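Long-range contacts in translocator protein bipD (Burkholderia pseudomallei, PDB 3NFT), which is required for invasion of epithelial cells and survival within host cells, and probably regulates secretion of the effectors BipB and BipC by the type III system: residues R58-R62 and Y247-N251; K168-K174 and G239-T244; I175-K181 and L235-T240; I184-I188 and L228-R232. All coordinates share one frame; numbering follows the deposited sequence.

Contact 1. Residues R58-R62 and Y247-N251; sequences RLPDR and YQAWN
Tyr247 and Gln248 grip the backbone and the carboxylate of the 58-62 segment. The contact docks a loop and the start of strand 61-63 on the first turns of helix 244-295, which is predicted to form a coiled coil. The hydroxyl of Tyr247 donates to Pro60 O at 2.7 Å. It comes from above the carbonyl plane, while the rim of the ring faces that oxygen. Gln248 keeps an extended chain beyond CG (chi2 -178°), which carries its amide out to Asp61. The bond from Gln248 NE2 to Asp61 OD1 is 3.0 Å and nearly straight. Amide and carboxylate planes stand almost perpendicular. Asp61 OD1 also accepts the backbone N of Arg62 from the same face of the carboxylate, so two donors hold the group. Leu59 CD1 packs obliquely on the indole of Trp250, 3.4 Å from CH2. Trp250 NE1 itself bonds Ser234 OG. Further out, Pro60 and Tyr247 both rest on Ile165 of strand 165-168. Asn251 is joined to the 58-62 segment through water. Its ND2 donates to two waters, one bound to Leu59 O and the other to Asp61 OD2; each water lies 2.9 Å from Asn251 ND2.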
loop_
_atom_site.group_PDB
_atom_site.type_symbol
_atom_site.label_atom_id
_atom_site.label_comp_id
_atom_site.label_asym_id
_atom_site.label_seq_id
_atom_site.Cartn_x
_atom_site.Cartn_y
_atom_site.Cartn_z
ATOM N N ARG A 58 10.158 -17.326 -44.159
ATOM C CA ARG A 58 11.359 -17.404 -44.964
ATOM C C ARG A 58 11.143 -16.838 -46.319
ATOM O O ARG A 58 10.111 -17.089 -46.939
ATOM C CB ARG A 58 11.751 -18.858 -45.157
ATOM C CG ARG A 58 12.256 -19.418 -43.940
ATOM C CD ARG A 58 12.924 -20.645 -44.248
ATOM N NE ARG A 58 13.545 -21.186 -43.074
ATOM C CZ ARG A 58 14.224 -22.327 -43.116
ATOM N NH1 ARG A 58 14.392 -22.940 -44.285
ATOM N NH2 ARG A 58 14.792 -22.785 -42.022
ATOM N N LEU A 59 12.130 -16.072 -46.785
ATOM C CA LEU A 59 12.087 -15.564 -48.137
ATOM C C LEU A 59 12.420 -16.663 -49.144
ATOM O O LEU A 59 13.018 -17.677 -48.787
ATOM C CB LEU A 59 13.062 -14.376 -48.302
ATOM C CG LEU A 59 12.767 -13.146 -47.436
ATOM C CD1 LEU A 59 13.579 -11.927 -47.889
ATOM C CD2 LEU A 59 11.328 -12.746 -47.339
ATOM N N PRO A 60 12.052 -16.464 -50.422
ATOM C CA PRO A 60 12.480 -17.387 -51.456
ATOM C C PRO A 60 14.008 -17.510 -51.518
ATOM O O PRO A 60 14.718 -16.651 -51.005
ATOM C CB PRO A 60 11.918 -16.763 -52.744
ATOM C CG PRO A 60 10.931 -15.746 -52.320
ATOM C CD PRO A 60 11.284 -15.330 -50.964
ATOM N N ASP A 61 14.507 -18.594 -52.091
ATOM C CA ASP A 61 15.922 -18.785 -52.220
ATOM C C ASP A 61 16.176 -19.686 -53.416
ATOM O O ASP A 61 15.235 -20.148 -54.072
ATOM C CB ASP A 61 16.483 -19.374 -50.910
ATOM C CG ASP A 61 17.938 -18.971 -50.637
ATOM O OD1 ASP A 61 18.652 -18.524 -51.570
ATOM O OD2 ASP A 61 18.372 -19.122 -49.470
ATOM N N ARG A 62 17.453 -19.880 -53.721
ATOM C CA ARG A 62 17.897 -20.819 -54.720
ATOM C C ARG A 62 18.940 -21.673 -54.010
ATOM O O ARG A 62 19.996 -21.178 -53.623
ATOM C CB ARG A 62 18.507 -20.072 -55.904
ATOM C CG ARG A 62 18.932 -20.940 -57.060
ATOM C CD ARG A 62 17.843 -21.031 -58.088
ATOM N NE ARG A 62 17.788 -19.870 -58.984
ATOM C CZ ARG A 62 16.999 -19.819 -60.054
ATOM N NH1 ARG A 62 16.213 -20.848 -60.352
ATOM N NH2 ARG A 62 16.992 -18.751 -60.837
ATOM N N TYR A 247 22.167 -12.390 -53.944
ATOM C CA TYR A 247 20.843 -12.433 -53.342
ATOM C C TYR A 247 20.943 -12.978 -51.916
ATOM O O TYR A 247 20.340 -12.465 -50.986
ATOM C CB TYR A 247 19.895 -13.290 -54.186
ATOM C CG TYR A 247 18.581 -13.498 -53.485
ATOM C CD1 TYR A 247 18.345 -14.656 -52.741
ATOM C CD2 TYR A 247 17.598 -12.515 -53.507
ATOM C CE1 TYR A 247 17.165 -14.831 -52.082
ATOM C CE2 TYR A 247 16.405 -12.683 -52.847
ATOM C CZ TYR A 247 16.185 -13.840 -52.115
ATOM O OH TYR A 247 14.973 -14.001 -51.445
ATOM N N GLN A 248 21.728 -14.035 -51.743
ATOM C CA GLN A 248 21.839 -14.664 -50.442
ATOM C C GLN A 248 22.494 -13.744 -49.428
ATOM O O GLN A 248 22.130 -13.753 -48.268
ATOM C CB GLN A 248 22.591 -16.001 -50.551
ATOM C CG GLN A 248 21.733 -17.048 -51.261
ATOM C CD GLN A 248 22.380 -18.430 -51.380
ATOM O OE1 GLN A 248 23.603 -18.576 -51.316
ATOM N NE2 GLN A 248 21.553 -19.445 -51.601
ATOM N N ALA A 249 23.467 -12.940 -49.879
ATOM C CA ALA A 249 24.081 -11.968 -48.996
ATOM C C ALA A 249 23.049 -10.955 -48.514
ATOM O O ALA A 249 23.039 -10.581 -47.327
ATOM C CB ALA A 249 25.213 -11.233 -49.697
ATOM N N TRP A 250 22.205 -10.477 -49.430
ATOM C CA TRP A 250 21.155 -9.543 -49.072
ATOM C C TRP A 250 20.146 -10.200 -48.106
ATOM O O TRP A 250 19.762 -9.635 -47.090
ATOM C CB TRP A 250 20.439 -8.991 -50.323
ATOM C CG TRP A 250 19.181 -8.294 -49.900
ATOM C CD1 TRP A 250 19.076 -7.047 -49.339
ATOM C CD2 TRP A 250 17.864 -8.868 -49.832
ATOM N NE1 TRP A 250 17.772 -6.794 -49.004
ATOM C CE2 TRP A 250 17.007 -7.893 -49.287
ATOM C CE3 TRP A 250 17.329 -10.091 -50.231
ATOM C CZ2 TRP A 250 15.645 -8.126 -49.085
ATOM C CZ3 TRP A 250 15.981 -10.321 -50.042
ATOM C CH2 TRP A 250 15.154 -9.354 -49.471
ATOM N N ASN A 251 19.741 -11.423 -48.433
ATOM C CA ASN A 251 18.761 -12.169 -47.629
ATOM C C ASN A 251 19.297 -12.366 -46.221
ATOM O O ASN A 251 18.584 -12.235 -45.246
ATOM C CB ASN A 251 18.480 -13.514 -48.304
ATOM C CG ASN A 251 17.268 -14.237 -47.757
ATOM O OD1 ASN A 251 16.447 -13.671 -47.025
ATOM N ND2 ASN A 251 17.120 -15.496 -48.164
HETATM O O HOH W 1 15.305 -17.565 -47.245
HETATM O O HOH W 2 14.550 -15.612 -45.083
HETATM O O HOH W 3 19.641 -16.757 -48.622
#

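Contact 2. Residues K168-K174 and G239-T244; sequences KDDKNMK and GTVWDT
Met173 and Trp242 are joined by two backbone hydrogen bonds, the strongest polar links of this contact. Met173 N donates to Trp242 O at 2.8 Å, and Trp242 N returns a bond of the same length to Met173 O. Both are nearly straight. The strands are antiparallel, with Met173 and Trp242 as the hydrogen-bonded pair. Asn172 with Asp243 and Lys174 with Val241 are non-hydrogen-bonded pairs. Beside the central pair, Lys174 CA lies 3.2 Å from Thr240 O in a CA-H...O contact. Where the second strand gives way to a helix, Thr244 OG1 donates to Lys171 O at 2.9 Å from above the carbonyl plane. A water also bridges Lys171 O and Thr244 N. Asp243 is the N-cap of the helix, and its OD1 forms a salt bridge with Arg246.

Val241 CG1 is anti to its backbone N (chi1 176°) and lies against Asn172 CB at 3.8 Å and Lys168 CG at 3.9 Å, crossing both side chains at about a right angle. On the other face of the sheet, Met173 packs on Ile165, and Trp242 packs on Ile175 and meets the ring of Trp250. Thr240 CG2 sits over one face of the Trp242 indole, 3.5 Å above its plane and offset toward the rim. This is the pairing of the central strand with an outer strand in a three-stranded antiparallel sheet: strand 172-175 is central, and 240-243 is an outer strand that leads straight into an N-capped helix.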
loop_
_atom_site.group_PDB
_atom_site.type_symbol
_atom_site.label_atom_id
_atom_site.label_comp_id
_atom_site.label_asym_id
_atom_site.label_seq_id
_atom_site.Cartn_x
_atom_site.Cartn_y
_atom_site.Cartn_z
ATOM N N LYS A 168 14.819 -15.670 -61.964
ATOM C CA LYS A 168 15.178 -15.078 -63.254
ATOM C C LYS A 168 16.219 -15.996 -63.881
ATOM O O LYS A 168 17.184 -16.376 -63.225
ATOM C CB LYS A 168 15.767 -13.674 -63.048
ATOM C CG LYS A 168 16.177 -12.936 -64.326
ATOM C CD LYS A 168 14.981 -12.381 -65.037
ATOM C CE LYS A 168 15.344 -11.806 -66.380
ATOM N NZ LYS A 168 14.125 -11.285 -67.043
ATOM N N ASP A 169 16.050 -16.351 -65.148
ATOM C CA ASP A 169 17.054 -17.165 -65.839
ATOM C C ASP A 169 17.161 -18.501 -65.112
ATOM O O ASP A 169 16.246 -18.899 -64.404
ATOM C CB ASP A 169 18.428 -16.460 -65.864
ATOM C CG ASP A 169 18.350 -15.032 -66.349
ATOM O OD1 ASP A 169 17.662 -14.763 -67.365
ATOM O OD2 ASP A 169 18.991 -14.174 -65.710
ATOM N N ASP A 170 18.287 -19.182 -65.253
ATOM C CA ASP A 170 18.460 -20.471 -64.594
ATOM C C ASP A 170 19.164 -20.347 -63.251
ATOM O O ASP A 170 19.099 -21.262 -62.428
ATOM C CB ASP A 170 19.219 -21.405 -65.533
ATOM C CG ASP A 170 18.490 -21.596 -66.857
ATOM O OD1 ASP A 170 17.488 -22.356 -66.883
ATOM O OD2 ASP A 170 18.908 -20.972 -67.863
ATOM N N LYS A 171 19.812 -19.205 -63.022
ATOM C CA LYS A 171 20.684 -19.034 -61.866
ATOM C C LYS A 171 20.556 -17.684 -61.150
ATOM O O LYS A 171 21.294 -17.419 -60.197
ATOM C CB LYS A 171 22.148 -19.282 -62.265
ATOM C CG LYS A 171 22.436 -19.257 -63.775
ATOM C CD LYS A 171 22.245 -17.864 -64.418
ATOM C CE LYS A 171 22.262 -17.978 -65.941
ATOM N NZ LYS A 171 22.040 -16.685 -66.658
ATOM N N ASN A 172 19.623 -16.841 -61.586
ATOM C CA ASN A 172 19.486 -15.506 -61.009
ATOM C C ASN A 172 18.157 -15.326 -60.295
ATOM O O ASN A 172 17.255 -16.164 -60.406
ATOM C CB ASN A 172 19.659 -14.434 -62.089
ATOM C CG ASN A 172 21.046 -14.460 -62.753
ATOM O OD1 ASN A 172 21.153 -14.390 -63.979
ATOM N ND2 ASN A 172 22.093 -14.539 -61.958
ATOM N N MET A 173 18.074 -14.274 -59.488
ATOM C CA MET A 173 16.877 -13.864 -58.768
ATOM C C MET A 173 16.543 -12.444 -59.207
ATOM O O MET A 173 17.438 -11.626 -59.428
ATOM C CB MET A 173 17.117 -13.855 -57.264
ATOM C CG MET A 173 17.525 -15.185 -56.684
ATOM S SD MET A 173 16.178 -16.382 -56.723
ATOM C CE MET A 173 15.220 -15.998 -55.283
ATOM N N LYS A 174 15.269 -12.157 -59.361
ATOM C CA LYS A 174 14.800 -10.810 -59.620
ATOM C C LYS A 174 14.127 -10.300 -58.370
ATOM O O LYS A 174 13.281 -10.982 -57.765
ATOM C CB LYS A 174 13.846 -10.767 -60.807
ATOM C CG LYS A 174 13.261 -9.405 -61.113
ATOM C CD LYS A 174 12.246 -9.476 -62.252
ATOM C CE LYS A 174 11.575 -8.139 -62.521
ATOM N NZ LYS A 174 10.710 -8.190 -63.751
ATOM N N GLY A 239 13.369 -4.111 -60.605
ATOM C CA GLY A 239 14.009 -4.723 -61.724
ATOM C C GLY A 239 15.392 -5.290 -61.510
ATOM O O GLY A 239 16.073 -5.679 -62.478
ATOM N N THR A 240 15.829 -5.336 -60.262
ATOM C CA THR A 240 17.176 -5.790 -59.948
ATOM C C THR A 240 17.313 -7.273 -60.184
ATOM O O THR A 240 16.475 -8.061 -59.739
ATOM C CB THR A 240 17.544 -5.457 -58.505
ATOM O OG1 THR A 240 17.659 -4.027 -58.392
ATOM C CG2 THR A 240 18.877 -6.119 -58.087
ATOM N N VAL A 241 18.344 -7.639 -60.917
ATOM C CA VAL A 241 18.660 -9.027 -61.184
ATOM C C VAL A 241 19.986 -9.356 -60.518
ATOM O O VAL A 241 21.031 -8.752 -60.814
ATOM C CB VAL A 241 18.685 -9.347 -62.682
ATOM C CG1 VAL A 241 19.120 -10.798 -62.891
ATOM C CG2 VAL A 241 17.313 -9.112 -63.295
ATOM N N TRP A 242 19.938 -10.292 -59.578
ATOM C CA TRP A 242 21.122 -10.702 -58.820
ATOM C C TRP A 242 21.431 -12.180 -59.037
ATOM O O TRP A 242 20.525 -13.023 -59.078
ATOM C CB TRP A 242 20.911 -10.494 -57.326
ATOM C CG TRP A 242 21.142 -9.123 -56.784
ATOM C CD1 TRP A 242 21.948 -8.153 -57.315
ATOM C CD2 TRP A 242 20.640 -8.596 -55.549
ATOM N NE1 TRP A 242 21.939 -7.041 -56.493
ATOM C CE2 TRP A 242 21.148 -7.297 -55.403
ATOM C CE3 TRP A 242 19.775 -9.086 -54.566
ATOM C CZ2 TRP A 242 20.811 -6.481 -54.312
ATOM C CZ3 TRP A 242 19.453 -8.278 -53.496
ATOM C CH2 TRP A 242 19.991 -6.998 -53.365
ATOM N N ASP A 243 22.715 -12.494 -59.100
ATOM C CA ASP A 243 23.153 -13.869 -58.990
ATOM C C ASP A 243 22.767 -14.382 -57.611
ATOM O O ASP A 243 22.548 -13.605 -56.658
ATOM C CB ASP A 243 24.662 -13.983 -59.197
ATOM C CG ASP A 243 25.448 -13.124 -58.227
ATOM O OD1 ASP A 243 25.378 -11.865 -58.337
ATOM O OD2 ASP A 243 26.122 -13.689 -57.349
ATOM N N THR A 244 22.693 -15.701 -57.495
ATOM C CA THR A 244 22.283 -16.292 -56.245
ATOM C C THR A 244 23.140 -15.819 -55.073
ATOM O O THR A 244 22.608 -15.523 -53.997
ATOM C CB THR A 244 22.310 -17.813 -56.344
ATOM O OG1 THR A 244 21.397 -18.209 -57.363
ATOM C CG2 THR A 244 21.919 -18.401 -55.002
HETATM O O HOH W 4 23.879 -17.574 -59.732
#

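Contact 3. Residues I175-K181 and L235-T240; sequences IDGGKIK and LPPDGT
Asp238 has CG anti to its carbonyl carbon (chi1 -71°), which swings the carboxylate over the start of helix 177-189. Its OD2 accepts Lys179 N at 2.9 Å, on the syn side and close to the carboxylate plane. Asp176 has a similar first torsion (chi1 -85°) and reaches the other way. Asp176 OD2 takes the backbone N of Gly239 at 2.8 Å, nearly along its C-O axis. Each segment thus offers a carboxylate to the backbone of the other. Asp176 holds the N-cap position, but it is Asp238, from the opposite segment, that bonds an N-H of the first turn.

Gly239 lies in a type II turn from Pro237 to Thr240. Thr240 OG1 donates a hydrogen bond to Pro237 O within this turn. Ile175 and Thr240 form an antiparallel hydrogen-bonded pair, with Ile175 N to Thr240 O at 2.9 Å. Gly177 lets the chains come close: its CA lies 3.0 Å from Pro236 O.

The apolar half centres on Leu235. Its CD1 presses on Ile180 CG2 at 3.4 Å, tighter than usual, and its CD2 meets Ile175 CD1. Ile175 CG2 touches Pro236 CG at 3.5 Å. The chain of Lys181 runs alongside Leu235 in the opposite sense, and a water links Lys181 NZ to Leu235 O. Trp250 packs on both Ile175 and Leu235.

The two carboxylates are close, with Asp176 OD2 and Asp238 OD2 4.1 Å apart. The backbone N-H groups they accept, together with the helix N terminus, probably offset the repulsion between their charges.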
loop_
_atom_site.group_PDB
_atom_site.type_symbol
_atom_site.label_atom_id
_atom_site.label_comp_id
_atom_site.label_asym_id
_atom_site.label_seq_id
_atom_site.Cartn_x
_atom_site.Cartn_y
_atom_site.Cartn_z
ATOM N N ILE A 175 14.472 -9.074 -57.976
ATOM C CA ILE A 175 13.885 -8.443 -56.828
ATOM C C ILE A 175 13.389 -7.049 -57.172
ATOM O O ILE A 175 14.167 -6.170 -57.600
ATOM C CB ILE A 175 14.861 -8.448 -55.595
ATOM C CG1 ILE A 175 14.236 -7.793 -54.379
ATOM C CG2 ILE A 175 16.197 -7.854 -55.931
ATOM C CD1 ILE A 175 14.878 -8.246 -53.055
ATOM N N ASP A 176 12.078 -6.852 -57.032
ATOM C CA ASP A 176 11.490 -5.545 -57.262
ATOM C C ASP A 176 11.556 -4.779 -55.963
ATOM O O ASP A 176 10.585 -4.650 -55.220
ATOM C CB ASP A 176 10.071 -5.627 -57.817
ATOM C CG ASP A 176 10.024 -5.790 -59.320
ATOM O OD1 ASP A 176 8.967 -6.272 -59.803
ATOM O OD2 ASP A 176 11.001 -5.410 -60.044
ATOM N N GLY A 177 12.756 -4.255 -55.696
ATOM C CA GLY A 177 13.033 -3.695 -54.404
ATOM C C GLY A 177 12.362 -2.381 -54.080
ATOM O O GLY A 177 12.139 -2.067 -52.915
ATOM N N GLY A 178 12.081 -1.578 -55.110
ATOM C CA GLY A 178 11.307 -0.349 -54.878
ATOM C C GLY A 178 9.905 -0.604 -54.349
ATOM O O GLY A 178 9.446 0.071 -53.430
ATOM N N LYS A 179 9.249 -1.622 -54.895
ATOM C CA LYS A 179 7.930 -1.995 -54.437
ATOM C C LYS A 179 8.024 -2.444 -52.977
ATOM O O LYS A 179 7.152 -2.130 -52.156
ATOM C CB LYS A 179 7.361 -3.121 -55.291
ATOM C CG LYS A 179 7.136 -2.741 -56.754
ATOM C CD LYS A 179 6.162 -1.615 -56.881
ATOM C CE LYS A 179 5.935 -1.262 -58.329
ATOM N NZ LYS A 179 5.842 -2.489 -59.158
ATOM N N ILE A 180 9.101 -3.172 -52.666
ATOM C CA ILE A 180 9.287 -3.672 -51.301
ATOM C C ILE A 180 9.556 -2.520 -50.330
ATOM O O ILE A 180 9.016 -2.490 -49.234
ATOM C CB ILE A 180 10.391 -4.731 -51.222
ATOM C CG1 ILE A 180 10.028 -5.927 -52.109
ATOM C CG2 ILE A 180 10.611 -5.207 -49.788
ATOM C CD1 ILE A 180 11.076 -6.993 -52.243
ATOM N N LYS A 181 10.327 -1.516 -50.768
ATOM C CA LYS A 181 10.570 -0.351 -49.919
ATOM C C LYS A 181 9.276 0.332 -49.549
ATOM O O LYS A 181 9.101 0.746 -48.407
ATOM C CB LYS A 181 11.467 0.643 -50.644
ATOM C CG LYS A 181 12.884 0.220 -50.809
ATOM C CD LYS A 181 13.641 1.187 -51.734
ATOM C CE LYS A 181 14.911 0.599 -52.286
ATOM N NZ LYS A 181 15.644 1.603 -53.134
ATOM N N LEU A 235 17.479 -2.588 -49.529
ATOM C CA LEU A 235 16.868 -3.054 -50.770
ATOM C C LEU A 235 17.429 -2.343 -51.993
ATOM O O LEU A 235 17.710 -1.128 -51.953
ATOM C CB LEU A 235 15.376 -2.843 -50.731
ATOM C CG LEU A 235 14.666 -3.837 -49.813
ATOM C CD1 LEU A 235 13.370 -3.250 -49.319
ATOM C CD2 LEU A 235 14.507 -5.206 -50.565
ATOM N N PRO A 236 17.576 -3.080 -53.098
ATOM C CA PRO A 236 17.900 -2.487 -54.395
ATOM C C PRO A 236 16.629 -1.929 -55.012
ATOM O O PRO A 236 15.538 -2.081 -54.453
ATOM C CB PRO A 236 18.407 -3.689 -55.179
ATOM C CG PRO A 236 17.468 -4.776 -54.728
ATOM C CD PRO A 236 17.270 -4.519 -53.245
ATOM N N PRO A 237 16.747 -1.305 -56.186
ATOM C CA PRO A 237 15.565 -0.756 -56.871
ATOM C C PRO A 237 14.755 -1.806 -57.629
ATOM O O PRO A 237 15.180 -2.962 -57.678
ATOM C CB PRO A 237 16.176 0.277 -57.831
ATOM C CG PRO A 237 17.456 -0.262 -58.080
ATOM C CD PRO A 237 17.990 -0.884 -56.835
ATOM N N ASP A 238 13.592 -1.434 -58.145
ATOM C CA ASP A 238 12.848 -2.351 -59.018
ATOM C C ASP A 238 13.690 -2.883 -60.181
ATOM O O ASP A 238 14.631 -2.232 -60.672
ATOM C CB ASP A 238 11.561 -1.724 -59.542
ATOM C CG ASP A 238 10.508 -1.554 -58.492
ATOM O OD1 ASP A 238 9.542 -0.763 -58.730
ATOM O OD2 ASP A 238 10.597 -2.223 -57.438
ATOM N N GLY A 239 13.369 -4.111 -60.605
ATOM C CA GLY A 239 14.009 -4.723 -61.724
ATOM C C GLY A 239 15.392 -5.290 -61.510
ATOM O O GLY A 239 16.073 -5.679 -62.478
ATOM N N THR A 240 15.829 -5.336 -60.262
ATOM C CA THR A 240 17.176 -5.790 -59.948
ATOM C C THR A 240 17.313 -7.273 -60.184
ATOM O O THR A 240 16.475 -8.061 -59.739
ATOM C CB THR A 240 17.544 -5.457 -58.505
ATOM O OG1 THR A 240 17.659 -4.027 -58.392
ATOM C CG2 THR A 240 18.877 -6.119 -58.087
HETATM O O HOH W 5 18.176 0.826 -53.883
#

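Contact 4. Residues I184-I188 and L228-R232; sequences IQQVI and LIKMR
Ile188 lies alongside Leu228, the two side chains running in opposite directions with Ile188 CG1 3.7 Å from Leu228 CB. Its CD1 reaches further, to Ile229 CG1 at 3.9 Å. Val187 CG1 meets Leu228 CD1 at 3.7 Å, the two side chains crossing at about a right angle. Ile184 sits one turn earlier. Ile184 CG2, anti to the backbone N, is set against Leu228 O at 3.5 Å and Arg232 CB at 3.9 Å.

A hydrogen bond borders this apolar strip. Arg232 NH1 donates to Gln185 OE1 at 2.6 Å, in the carbonyl plane and on a lone pair. The bond is bent, with 138° at the hydrogen. Amide and guanidinium planes are nearly coplanar. The bend at chi3 of Arg232 (60°) turns the guanidinium to the amide. Gln185 NE2 has a second partner in Asp189.

Val187 and Leu228 also touch helix 121-160, while Met231 packs on helix 244-295. The short helices 177-189 and 226-233 thus form an antiparallel pair, their local axes 9.9 Å apart at 163°, packed against the long helices of the tip-protein fold.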
loop_
_atom_site.group_PDB
_atom_site.type_symbol
_atom_site.label_atom_id
_atom_site.label_comp_id
_atom_site.label_asym_id
_atom_site.label_seq_id
_atom_site.Cartn_x
_atom_site.Cartn_y
_atom_site.Cartn_z
ATOM N N ILE A 184 7.424 -1.633 -46.846
ATOM C CA ILE A 184 8.056 -1.421 -45.559
ATOM C C ILE A 184 7.753 -0.035 -45.017
ATOM O O ILE A 184 7.491 0.134 -43.836
ATOM C CB ILE A 184 9.563 -1.734 -45.584
ATOM C CG1 ILE A 184 9.782 -3.232 -45.909
ATOM C CG2 ILE A 184 10.230 -1.382 -44.238
ATOM C CD1 ILE A 184 11.169 -3.631 -46.219
ATOM N N GLN A 185 7.819 0.983 -45.870
ATOM C CA GLN A 185 7.523 2.308 -45.407
ATOM C C GLN A 185 6.097 2.433 -44.889
ATOM O O GLN A 185 5.831 3.161 -43.918
ATOM C CB GLN A 185 7.801 3.300 -46.541
ATOM C CG GLN A 185 7.768 4.764 -46.071
ATOM C CD GLN A 185 8.887 5.089 -45.100
ATOM O OE1 GLN A 185 10.064 4.828 -45.384
ATOM N NE2 GLN A 185 8.528 5.642 -43.926
ATOM N N GLN A 186 5.170 1.704 -45.507
ATOM C CA GLN A 186 3.768 1.664 -45.050
ATOM C C GLN A 186 3.668 1.161 -43.605
ATOM O O GLN A 186 2.920 1.674 -42.794
ATOM C CB GLN A 186 2.976 0.815 -46.014
ATOM C CG GLN A 186 1.508 0.819 -45.895
ATOM C CD GLN A 186 0.840 0.171 -47.117
ATOM O OE1 GLN A 186 1.150 -0.973 -47.503
ATOM N NE2 GLN A 186 -0.085 0.910 -47.735
ATOM N N VAL A 187 4.467 0.161 -43.270
ATOM C CA VAL A 187 4.538 -0.283 -41.896
ATOM C C VAL A 187 5.108 0.791 -40.972
ATOM O O VAL A 187 4.583 1.055 -39.918
ATOM C CB VAL A 187 5.352 -1.594 -41.786
ATOM C CG1 VAL A 187 5.513 -2.004 -40.308
ATOM C CG2 VAL A 187 4.667 -2.679 -42.639
ATOM N N ILE A 188 6.216 1.389 -41.359
ATOM C CA ILE A 188 6.858 2.411 -40.530
ATOM C C ILE A 188 5.861 3.548 -40.260
ATOM O O ILE A 188 5.751 4.052 -39.129
ATOM C CB ILE A 188 8.141 2.952 -41.228
ATOM C CG1 ILE A 188 9.243 1.892 -41.298
ATOM C CG2 ILE A 188 8.662 4.233 -40.510
ATOM C CD1 ILE A 188 10.483 2.308 -42.093
ATOM N N LEU A 228 13.288 -1.694 -39.085
ATOM C CA LEU A 228 12.540 -1.564 -40.330
ATOM C C LEU A 228 13.255 -0.650 -41.321
ATOM O O LEU A 228 13.248 -0.908 -42.510
ATOM C CB LEU A 228 11.133 -1.048 -40.057
ATOM C CG LEU A 228 10.165 -2.034 -39.389
ATOM C CD1 LEU A 228 8.895 -1.319 -38.930
ATOM C CD2 LEU A 228 9.904 -3.215 -40.317
ATOM N N ILE A 229 13.832 0.438 -40.813
ATOM C CA ILE A 229 14.645 1.348 -41.644
ATOM C C ILE A 229 15.847 0.630 -42.256
ATOM O O ILE A 229 16.119 0.757 -43.445
ATOM C CB ILE A 229 15.080 2.547 -40.814
ATOM C CG1 ILE A 229 13.857 3.424 -40.540
ATOM C CG2 ILE A 229 16.225 3.295 -41.549
ATOM C CD1 ILE A 229 14.102 4.575 -39.536
ATOM N N LYS A 230 16.526 -0.179 -41.461
ATOM C CA LYS A 230 17.681 -0.936 -41.951
ATOM C C LYS A 230 17.234 -1.925 -43.024
ATOM O O LYS A 230 17.888 -2.080 -44.045
ATOM C CB LYS A 230 18.461 -1.620 -40.812
ATOM C CG LYS A 230 19.301 -0.648 -40.011
ATOM C CD LYS A 230 19.928 -1.261 -38.805
ATOM C CE LYS A 230 20.621 -0.194 -37.942
ATOM N NZ LYS A 230 21.443 0.754 -38.737
ATOM N N MET A 231 16.089 -2.583 -42.801
ATOM C CA MET A 231 15.517 -3.477 -43.818
ATOM C C MET A 231 15.186 -2.713 -45.108
ATOM O O MET A 231 15.572 -3.107 -46.199
ATOM C CB MET A 231 14.257 -4.138 -43.264
ATOM C CG MET A 231 14.487 -5.223 -42.246
ATOM S SD MET A 231 12.871 -5.728 -41.603
ATOM C CE MET A 231 13.128 -7.430 -41.246
ATOM N N ARG A 232 14.500 -1.593 -44.950
ATOM C CA ARG A 232 14.168 -0.745 -46.105
ATOM C C ARG A 232 15.419 -0.311 -46.880
ATOM O O ARG A 232 15.484 -0.410 -48.123
ATOM C CB ARG A 232 13.387 0.498 -45.658
ATOM C CG ARG A 232 12.751 1.285 -46.780
ATOM C CD ARG A 232 12.344 2.686 -46.290
ATOM N NE ARG A 232 13.533 3.396 -45.817
ATOM C CZ ARG A 232 13.558 4.363 -44.898
ATOM N NH1 ARG A 232 12.443 4.779 -44.303
ATOM N NH2 ARG A 232 14.728 4.884 -44.541
HETATM O O HOH W 6 10.953 6.639 -41.946
#

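From the N terminus, segment 58-62 comes first, and contact 1 closes the longest loop by bringing it to helix 244-295. The other three contacts fall within that loop. Contact 2 pairs strands 172-175 and 240-243. Contact 3 continues from it, sharing Gly239 and Thr240, and contact 4 lies innermost, between helices 177-189 and 226-233. Contacts 2 and 3 end on the same stretch; contact 4 is nested within both, and all three within contact 1. Trp250 of contact 1 packs on Trp242 of contact 2 and on Ile175 and Leu235 of contact 3. Leu235 also meets Ile184 of contact 4. Together they tie the small sheet and the short helix pair to one end of the long helical bundle.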